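Glycoside hydrolase family 81 (Clostridium thermocellum, PDB 6FOP) probably hydrolyses internal linkages of beta-1,3-glucans such as laminarin, as an endo-acting glucanase of the cellulosome. Local coordinates at residues 104-112 with 224-232; 260-268 with 470-478. One frame throughout, in Å; residues are numbered along the deposited sequence.

Interaction 1 of 2, residues 104-112 with 224-232; sequences ADKISDFAV and FVTDTKVEW
Thr228 OG1 is gripped twice: the backbone N of Phe110 donates to it over 2.8 Å, and Ser108 OG shares a 2.7 Å hydrogen bond with it. In both Thr228 and Ser108 the hydroxyl sits between the backbone N and the carbonyl carbon (chi1 62° and 59°), which turns the two oxygens toward each other across the gap. The carbonyl oxygen of Thr228 also has two donors, Asp109 N and Lys229 NZ, which arrive from opposite faces of its plane. Lys229 reaches it by bending back along its own strand, where NZ also forms a salt bridge with Asp227 OD1. One step further on, Val230 N donates to the anti lone pair of Asp109 OD2 over 2.8 Å at 166°; the same carboxylate oxygen is in a salt bridge with Arg459. At the other end the extended Lys106 chain delivers NZ to Thr226 O at 2.8 Å, in the carbonyl plane.

The apolar side is a CH-pi contact: Thr228 CB stands over the centre of the Phe110 ring, 3.5 Å from its centroid, while Val230 CG1 approaches CE1 of that ring obliquely. Phe245 of strand 240-251 also packs on Phe110 and Val230. The contact thus seats the turn of the beta hairpin formed by strands 103-107 and 111-118 on strand 223-235, an outermost strand of a different antiparallel sheet. With both its oxygens bonded to the turn and its CB on the phenyl face, Thr228 holds the turn by polar and apolar means together, beside the flanking bonds of Asp109 and Lys106, and the nearby carboxylates probably favour the charged form of Lys229.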
loop_
_atom_site.group_PDB
_atom_site.type_symbol
_atom_site.label_atom_id
_atom_site.label_comp_id
_atom_site.label_asym_id
_atom_site.label_seq_id
_atom_site.Cartn_x
_atom_site.Cartn_y
_atom_site.Cartn_z
ATOM N N ALA A 104 6.937 -0.740 21.233
ATOM C CA ALA A 104 6.439 -1.900 20.488
ATOM C C ALA A 104 7.177 -3.159 20.933
ATOM O O ALA A 104 8.391 -3.178 20.991
ATOM C CB ALA A 104 6.606 -1.705 18.988
ATOM N N ASP A 105 6.401 -4.199 21.195
ATOM C CA ASP A 105 6.895 -5.505 21.631
ATOM C C ASP A 105 6.828 -6.580 20.536
ATOM O O ASP A 105 7.711 -7.451 20.450
ATOM C CB ASP A 105 6.082 -5.939 22.868
ATOM C CG ASP A 105 6.649 -7.159 23.553
ATOM O OD1 ASP A 105 7.708 -7.052 24.193
ATOM O OD2 ASP A 105 6.007 -8.215 23.456
ATOM N N LYS A 106 5.781 -6.509 19.715
ATOM C CA LYS A 106 5.527 -7.468 18.634
ATOM C C LYS A 106 4.690 -6.755 17.571
ATOM O O LYS A 106 3.706 -6.089 17.893
ATOM C CB LYS A 106 4.795 -8.711 19.160
ATOM C CG LYS A 106 4.572 -9.821 18.147
ATOM C CD LYS A 106 3.989 -11.103 18.744
ATOM C CE LYS A 106 3.806 -12.193 17.682
ATOM N NZ LYS A 106 3.216 -13.475 18.165
ATOM N N ILE A 107 5.083 -6.894 16.302
ATOM C CA ILE A 107 4.322 -6.338 15.182
ATOM C C ILE A 107 4.084 -7.481 14.225
ATOM O O ILE A 107 5.035 -8.100 13.730
ATOM C CB ILE A 107 5.028 -5.160 14.510
ATOM C CG1 ILE A 107 5.228 -4.007 15.501
ATOM C CG2 ILE A 107 4.201 -4.701 13.315
ATOM C CD1 ILE A 107 6.139 -2.890 15.006
ATOM N N SER A 108 2.819 -7.798 14.001
ATOM C CA SER A 108 2.440 -8.813 13.027
ATOM C C SER A 108 1.783 -8.163 11.802
ATOM O O SER A 108 1.863 -6.940 11.623
ATOM C CB SER A 108 1.591 -9.906 13.689
ATOM O OG SER A 108 0.429 -9.352 14.252
ATOM N N ASP A 109 1.119 -8.951 10.965
ATOM C CA ASP A 109 0.726 -8.400 9.664
ATOM C C ASP A 109 -0.414 -7.406 9.748
ATOM O O ASP A 109 -0.562 -6.571 8.861
ATOM C CB ASP A 109 0.395 -9.540 8.685
ATOM C CG ASP A 109 1.638 -10.375 8.277
ATOM O OD1 ASP A 109 2.769 -10.055 8.660
ATOM O OD2 ASP A 109 1.441 -11.355 7.575
ATOM N N PHE A 110 -1.235 -7.497 10.801
ATOM C CA PHE A 110 -2.299 -6.526 11.050
ATOM C C PHE A 110 -2.606 -6.329 12.536
ATOM O O PHE A 110 -3.729 -5.955 12.904
ATOM C CB PHE A 110 -3.569 -6.805 10.201
ATOM C CG PHE A 110 -4.034 -8.235 10.115
ATOM C CD1 PHE A 110 -3.463 -9.122 9.181
ATOM C CD2 PHE A 110 -5.151 -8.663 10.827
ATOM C CE1 PHE A 110 -3.944 -10.403 9.038
ATOM C CE2 PHE A 110 -5.631 -9.962 10.682
ATOM C CZ PHE A 110 -5.003 -10.841 9.810
ATOM N N ALA A 111 -1.575 -6.444 13.372
ATOM C CA ALA A 111 -1.712 -6.145 14.788
ATOM C C ALA A 111 -0.382 -5.671 15.345
ATOM O O ALA A 111 0.689 -5.909 14.759
ATOM C CB ALA A 111 -2.270 -7.348 15.565
ATOM N N VAL A 112 -0.455 -5.076 16.530
ATOM C CA VAL A 112 0.732 -4.653 17.289
ATOM C C VAL A 112 0.483 -4.904 18.773
ATOM O O VAL A 112 -0.613 -4.640 19.264
ATOM C CB VAL A 112 1.087 -3.169 17.038
ATOM C CG1 VAL A 112 -0.079 -2.230 17.333
ATOM C CG2 VAL A 112 2.333 -2.738 17.785
ATOM N N PHE A 224 -7.923 -13.778 22.911
ATOM C CA PHE A 224 -6.986 -12.685 22.642
ATOM C C PHE A 224 -6.174 -13.015 21.387
ATOM O O PHE A 224 -5.592 -14.089 21.277
ATOM C CB PHE A 224 -6.041 -12.497 23.828
ATOM C CG PHE A 224 -6.634 -11.734 24.994
ATOM C CD1 PHE A 224 -7.998 -11.721 25.269
ATOM C CD2 PHE A 224 -5.778 -11.026 25.836
ATOM C CE1 PHE A 224 -8.496 -10.997 26.348
ATOM C CE2 PHE A 224 -6.284 -10.313 26.898
ATOM C CZ PHE A 224 -7.629 -10.291 27.141
ATOM N N VAL A 225 -6.131 -12.068 20.444
ATOM C CA VAL A 225 -5.339 -12.257 19.228
ATOM C C VAL A 225 -3.874 -12.097 19.565
ATOM O O VAL A 225 -3.464 -11.071 20.078
ATOM C CB VAL A 225 -5.765 -11.292 18.113
ATOM C CG1 VAL A 225 -4.830 -11.447 16.920
ATOM C CG2 VAL A 225 -7.182 -11.609 17.689
ATOM N N THR A 226 -3.090 -13.148 19.286
ATOM C CA THR A 226 -1.664 -13.177 19.594
ATOM C C THR A 226 -0.758 -13.211 18.365
ATOM O O THR A 226 0.452 -13.048 18.505
ATOM C CB THR A 226 -1.328 -14.370 20.513
ATOM O OG1 THR A 226 -1.848 -15.569 19.930
ATOM C CG2 THR A 226 -1.979 -14.156 21.870
ATOM N N ASP A 227 -1.346 -13.361 17.173
ATOM C CA ASP A 227 -0.563 -13.268 15.926
ATOM C C ASP A 227 -1.552 -13.036 14.790
ATOM O O ASP A 227 -2.713 -13.434 14.872
ATOM C CB ASP A 227 0.278 -14.533 15.686
ATOM C CG ASP A 227 1.433 -14.318 14.698
ATOM O OD1 ASP A 227 1.781 -13.188 14.378
ATOM O OD2 ASP A 227 2.002 -15.341 14.275
ATOM N N THR A 228 -1.067 -12.393 13.728
ATOM C CA THR A 228 -1.834 -12.170 12.511
ATOM C C THR A 228 -0.892 -12.386 11.315
ATOM O O THR A 228 0.274 -11.947 11.340
ATOM C CB THR A 228 -2.486 -10.774 12.431
ATOM O OG1 THR A 228 -1.487 -9.751 12.440
ATOM C CG2 THR A 228 -3.471 -10.574 13.602
ATOM N N LYS A 229 -1.416 -13.067 10.295
ATOM C CA LYS A 229 -0.621 -13.477 9.127
ATOM C C LYS A 229 -1.415 -13.412 7.853
ATOM O O LYS A 229 -2.566 -13.868 7.802
ATOM C CB LYS A 229 -0.146 -14.937 9.311
ATOM C CG LYS A 229 0.862 -15.166 10.424
ATOM C CD LYS A 229 2.304 -14.898 9.988
ATOM C CE LYS A 229 3.206 -14.543 11.170
ATOM N NZ LYS A 229 2.985 -13.088 11.515
ATOM N N VAL A 230 -0.764 -12.921 6.793
ATOM C CA VAL A 230 -1.257 -13.092 5.415
ATOM C C VAL A 230 -0.404 -14.084 4.656
ATOM O O VAL A 230 0.790 -14.194 4.896
ATOM C CB VAL A 230 -1.357 -11.793 4.636
ATOM C CG1 VAL A 230 -2.351 -10.874 5.325
ATOM C CG2 VAL A 230 0.011 -11.123 4.433
ATOM N N GLU A 231 -1.059 -14.803 3.744
ATOM C CA GLU A 231 -0.374 -15.647 2.769
ATOM C C GLU A 231 -1.072 -15.427 1.435
ATOM O O GLU A 231 -2.251 -15.070 1.409
ATOM C CB GLU A 231 -0.475 -17.126 3.126
ATOM C CG GLU A 231 -0.083 -17.518 4.520
ATOM C CD GLU A 231 -0.683 -18.880 4.829
ATOM O OE1 GLU A 231 -1.845 -18.986 5.344
ATOM O OE2 GLU A 231 -0.032 -19.841 4.458
ATOM N N TRP A 232 -0.357 -15.623 0.332
ATOM C CA TRP A 232 -0.943 -15.404 -0.994
ATOM C C TRP A 232 -0.567 -16.506 -1.962
ATOM O O TRP A 232 0.446 -17.190 -1.785
ATOM C CB TRP A 232 -0.535 -14.047 -1.580
ATOM C CG TRP A 232 0.915 -13.834 -1.664
ATOM C CD1 TRP A 232 1.752 -14.221 -2.691
ATOM C CD2 TRP A 232 1.744 -13.183 -0.703
ATOM N NE1 TRP A 232 3.023 -13.844 -2.413
ATOM C CE2 TRP A 232 3.060 -13.205 -1.204
ATOM C CE3 TRP A 232 1.497 -12.568 0.540
ATOM C CZ2 TRP A 232 4.130 -12.662 -0.498
ATOM C CZ3 TRP A 232 2.551 -12.018 1.213
ATOM C CH2 TRP A 232 3.854 -12.074 0.700
#

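Interaction 2 of 2, residues 260-268 with 470-478; sequences ILALYPHQW and FDPYEGHSW. With CA (calcium ion), chain B.
The Tyr473 ring carries Gln267 NE2 over the centre of one face, 3.4 Å above its plane, with the amide standing perpendicular to the ring; Ala262 O lies in plane at its edge, and Tyr264 CE2 comes to the edge as well, 3.7 Å from Tyr473 CD1. With CG anti to its carbonyl carbon (chi1 -65°) and the chain extended beyond, Gln267 carries its amide out over Tyr473. The two tyrosine rings meet obliquely, their planes 59° apart. Tyr473 OH donates to Ala262 O over 2.7 Å, from above the carbonyl plane. Tyr264 N donates to Gln267 OE1, while NE2 donates to a water that also bonds His266 NE2 and Pro472 O. Tyr473 O lies in plane at the edge of the His266 ring, whose ND1 pairs with Tyr534.

Segment 470-478 forms a short beta hairpin whose strands, 470-471 and 476-477, are only weakly bonded, with a G1 bulge at Gly475 and His476. Asp471 OD1 shapes its turn as an Asx motif, accepting from Tyr473 N and Glu474 N. The hairpin joins the C-terminal family domain to strand 260-263 and the start of helix 265-268. Its Phe470 O binds a calcium ion at 2.3 Å, with Leu467 and Arg468 supplying the other protein ligands.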
loop_
_atom_site.group_PDB
_atom_site.type_symbol
_atom_site.label_atom_id
_atom_site.label_comp_id
_atom_site.label_asym_id
_atom_site.label_seq_id
_atom_site.Cartn_x
_atom_site.Cartn_y
_atom_site.Cartn_z
ATOM N N ILE A 260 -14.154 -12.097 16.094
ATOM C CA ILE A 260 -14.939 -11.322 15.172
ATOM C C ILE A 260 -13.949 -10.484 14.367
ATOM O O ILE A 260 -13.193 -9.703 14.927
ATOM C CB ILE A 260 -15.938 -10.409 15.901
ATOM C CG1 ILE A 260 -16.908 -11.213 16.764
ATOM C CG2 ILE A 260 -16.707 -9.558 14.887
ATOM C CD1 ILE A 260 -17.770 -10.370 17.699
ATOM N N LEU A 261 -13.941 -10.686 13.053
ATOM C CA LEU A 261 -13.059 -9.926 12.128
ATOM C C LEU A 261 -13.927 -8.923 11.358
ATOM O O LEU A 261 -15.025 -9.254 10.923
ATOM C CB LEU A 261 -12.296 -10.839 11.186
ATOM C CG LEU A 261 -11.371 -11.851 11.854
ATOM C CD1 LEU A 261 -10.816 -12.780 10.778
ATOM C CD2 LEU A 261 -10.239 -11.131 12.570
ATOM N N ALA A 262 -13.414 -7.714 11.251
ATOM C CA ALA A 262 -14.047 -6.635 10.516
ATOM C C ALA A 262 -13.268 -6.511 9.191
ATOM O O ALA A 262 -12.058 -6.379 9.186
ATOM C CB ALA A 262 -13.999 -5.326 11.303
ATOM N N LEU A 263 -14.025 -6.437 8.097
ATOM C CA LEU A 263 -13.478 -6.403 6.738
ATOM C C LEU A 263 -13.794 -5.093 6.074
ATOM O O LEU A 263 -14.905 -4.610 6.166
ATOM C CB LEU A 263 -14.088 -7.531 5.891
ATOM C CG LEU A 263 -13.449 -8.905 5.993
ATOM C CD1 LEU A 263 -13.502 -9.490 7.404
ATOM C CD2 LEU A 263 -14.130 -9.871 5.021
ATOM N N TYR A 264 -12.791 -4.530 5.406
ATOM C CA TYR A 264 -12.991 -3.349 4.589
ATOM C C TYR A 264 -13.721 -3.698 3.285
ATOM O O TYR A 264 -13.685 -4.868 2.835
ATOM C CB TYR A 264 -11.654 -2.778 4.221
ATOM C CG TYR A 264 -10.806 -2.177 5.317
ATOM C CD1 TYR A 264 -11.212 -1.039 6.006
ATOM C CD2 TYR A 264 -9.580 -2.747 5.678
ATOM C CE1 TYR A 264 -10.386 -0.437 6.947
ATOM C CE2 TYR A 264 -8.737 -2.130 6.585
ATOM C CZ TYR A 264 -9.142 -0.992 7.238
ATOM O OH TYR A 264 -8.248 -0.404 8.107
ATOM N N PRO A 265 -14.318 -2.698 2.620
ATOM C CA PRO A 265 -14.961 -2.971 1.327
ATOM C C PRO A 265 -14.100 -3.688 0.288
ATOM O O PRO A 265 -14.610 -4.570 -0.413
ATOM C CB PRO A 265 -15.345 -1.574 0.851
ATOM C CG PRO A 265 -15.636 -0.846 2.124
ATOM C CD PRO A 265 -14.580 -1.330 3.071
ATOM N N HIS A 266 -12.818 -3.341 0.170
ATOM C CA HIS A 266 -12.013 -4.062 -0.830
ATOM C C HIS A 266 -11.867 -5.552 -0.529
ATOM O O HIS A 266 -11.466 -6.325 -1.415
ATOM C CB HIS A 266 -10.640 -3.412 -1.037
ATOM C CG HIS A 266 -9.673 -3.708 0.054
ATOM N ND1 HIS A 266 -9.690 -3.018 1.243
ATOM C CD2 HIS A 266 -8.680 -4.624 0.157
ATOM C CE1 HIS A 266 -8.772 -3.514 2.041
ATOM N NE2 HIS A 266 -8.135 -4.480 1.402
ATOM N N GLN A 267 -12.144 -5.960 0.717
ATOM C CA GLN A 267 -12.116 -7.366 1.118
ATOM C C GLN A 267 -13.480 -8.026 0.974
ATOM O O GLN A 267 -13.564 -9.167 0.529
ATOM C CB GLN A 267 -11.660 -7.510 2.565
ATOM C CG GLN A 267 -10.218 -7.051 2.780
ATOM C CD GLN A 267 -9.844 -6.828 4.221
ATOM O OE1 GLN A 267 -10.661 -6.382 5.002
ATOM N NE2 GLN A 267 -8.618 -7.120 4.573
ATOM N N TRP A 268 -14.554 -7.353 1.415
ATOM C CA TRP A 268 -15.869 -8.017 1.379
ATOM C C TRP A 268 -16.604 -7.911 0.062
ATOM O O TRP A 268 -17.465 -8.749 -0.229
ATOM C CB TRP A 268 -16.782 -7.567 2.543
ATOM C CG TRP A 268 -17.181 -6.113 2.658
ATOM C CD1 TRP A 268 -16.733 -5.235 3.598
ATOM C CD2 TRP A 268 -18.120 -5.379 1.853
ATOM N NE1 TRP A 268 -17.343 -4.024 3.448
ATOM C CE2 TRP A 268 -18.200 -4.087 2.379
ATOM C CE3 TRP A 268 -18.950 -5.714 0.778
ATOM C CZ2 TRP A 268 -19.018 -3.087 1.810
ATOM C CZ3 TRP A 268 -19.771 -4.710 0.211
ATOM C CH2 TRP A 268 -19.789 -3.427 0.737
ATOM N N PHE A 470 3.869 -1.899 2.024
ATOM C CA PHE A 470 2.526 -2.403 1.798
ATOM C C PHE A 470 1.854 -2.729 3.121
ATOM O O PHE A 470 2.490 -3.375 3.970
ATOM C CB PHE A 470 2.548 -3.631 0.917
ATOM C CG PHE A 470 1.190 -4.033 0.418
ATOM C CD1 PHE A 470 0.526 -3.232 -0.527
ATOM C CD2 PHE A 470 0.593 -5.203 0.815
ATOM C CE1 PHE A 470 -0.720 -3.596 -1.011
ATOM C CE2 PHE A 470 -0.645 -5.569 0.315
ATOM C CZ PHE A 470 -1.301 -4.758 -0.600
ATOM N N ASP A 471 0.580 -2.366 3.278
ATOM C CA ASP A 471 -0.256 -2.728 4.455
ATOM C C ASP A 471 -1.189 -3.849 3.962
ATOM O O ASP A 471 -2.102 -3.606 3.166
ATOM C CB ASP A 471 -1.048 -1.515 4.887
ATOM C CG ASP A 471 -1.957 -1.762 6.092
ATOM O OD1 ASP A 471 -2.475 -2.895 6.212
ATOM O OD2 ASP A 471 -2.209 -0.762 6.819
ATOM N N PRO A 472 -0.955 -5.081 4.412
ATOM C CA PRO A 472 -1.753 -6.197 3.887
ATOM C C PRO A 472 -3.255 -6.106 4.125
ATOM O O PRO A 472 -4.043 -6.709 3.381
ATOM C CB PRO A 472 -1.159 -7.429 4.574
ATOM C CG PRO A 472 0.160 -7.002 5.075
ATOM C CD PRO A 472 0.096 -5.547 5.341
ATOM N N TYR A 473 -3.650 -5.411 5.187
ATOM C CA TYR A 473 -5.055 -5.381 5.565
ATOM C C TYR A 473 -5.802 -4.208 4.930
ATOM O O TYR A 473 -6.923 -4.375 4.446
ATOM C CB TYR A 473 -5.283 -5.495 7.090
ATOM C CG TYR A 473 -6.560 -6.208 7.464
ATOM C CD1 TYR A 473 -7.748 -5.498 7.648
ATOM C CD2 TYR A 473 -6.559 -7.569 7.693
ATOM C CE1 TYR A 473 -8.905 -6.147 7.996
ATOM C CE2 TYR A 473 -7.733 -8.223 8.051
ATOM C CZ TYR A 473 -8.900 -7.499 8.247
ATOM O OH TYR A 473 -10.075 -8.150 8.605
ATOM N N GLU A 474 -5.191 -3.031 4.927
ATOM C CA GLU A 474 -5.790 -1.933 4.163
ATOM C C GLU A 474 -5.688 -2.182 2.657
ATOM O O GLU A 474 -6.407 -1.538 1.900
ATOM C CB GLU A 474 -5.180 -0.572 4.507
ATOM C CG GLU A 474 -5.539 -0.091 5.900
ATOM C CD GLU A 474 -5.742 1.393 6.057
ATOM O OE1 GLU A 474 -5.908 2.162 5.052
ATOM O OE2 GLU A 474 -5.810 1.816 7.243
ATOM N N GLY A 475 -4.769 -3.057 2.243
ATOM C CA GLY A 475 -4.595 -3.388 0.834
ATOM C C GLY A 475 -3.888 -2.361 -0.009
ATOM O O GLY A 475 -4.004 -2.406 -1.232
ATOM N N HIS A 476 -3.177 -1.429 0.620
ATOM C CA HIS A 476 -2.441 -0.428 -0.111
ATOM C C HIS A 476 -1.181 -0.086 0.656
ATOM O O HIS A 476 -1.013 -0.530 1.813
ATOM C CB HIS A 476 -3.283 0.839 -0.354
ATOM C CG HIS A 476 -3.621 1.564 0.905
ATOM N ND1 HIS A 476 -2.741 2.433 1.521
ATOM C CD2 HIS A 476 -4.699 1.465 1.719
ATOM C CE1 HIS A 476 -3.266 2.825 2.673
ATOM N NE2 HIS A 476 -4.460 2.280 2.794
ATOM N N SER A 477 -0.356 0.767 0.089
ATOM C CA SER A 477 0.875 1.184 0.676
ATOM C C SER A 477 0.795 2.475 1.465
ATOM O O SER A 477 -0.189 3.241 1.353
ATOM C CB SER A 477 1.945 1.234 -0.399
ATOM O OG SER A 477 2.105 -0.028 -1.012
ATOM N N TRP A 478 1.843 2.709 2.250
ATOM C CA TRP A 478 1.961 3.887 3.078
ATOM C C TRP A 478 3.299 4.581 2.824
ATOM O O TRP A 478 4.363 3.935 2.736
ATOM C CB TRP A 478 1.893 3.532 4.547
ATOM C CG TRP A 478 0.572 3.048 5.070
ATOM C CD1 TRP A 478 0.344 1.839 5.657
ATOM C CD2 TRP A 478 -0.661 3.768 5.172
ATOM N NE1 TRP A 478 -0.952 1.737 6.088
ATOM C CE2 TRP A 478 -1.592 2.907 5.810
ATOM C CE3 TRP A 478 -1.100 5.023 4.744
ATOM C CZ2 TRP A 478 -2.877 3.301 6.109
ATOM C CZ3 TRP A 478 -2.386 5.417 5.046
ATOM C CH2 TRP A 478 -3.271 4.535 5.702
HETATM CA CA CA B . 3.912 -2.879 5.744
HETATM O O HOH W 1 -6.589 -6.732 2.137
HETATM O O HOH W 2 2.001 -2.927 7.251
HETATM O O HOH W 3 2.764 -0.772 5.393
HETATM O O HOH W 4 5.164 -2.182 7.644
HETATM O O HOH W 5 4.144 -5.057 6.701
#

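From the N terminus, the chain passes through the hairpin at 104-112 and, after 111 mostly beta residues, returns along 224-232, where interaction 1 closes its loop. Only then does interaction 2 open, at 260-268; its loop of 201 residues, far richer in helix, closes at 470-478. The two loops therefore follow in series, neither nested nor crossed. In space they meet, with centres about 14 Å apart: Phe110 CG lies 3.6 Å from Tyr473 CD2, and Val230 and Asp109 O pack against Pro472. Segment 470-478, from the C-terminal family domain, is thereby brought against both segments of interaction 1 as well as strand 260-263.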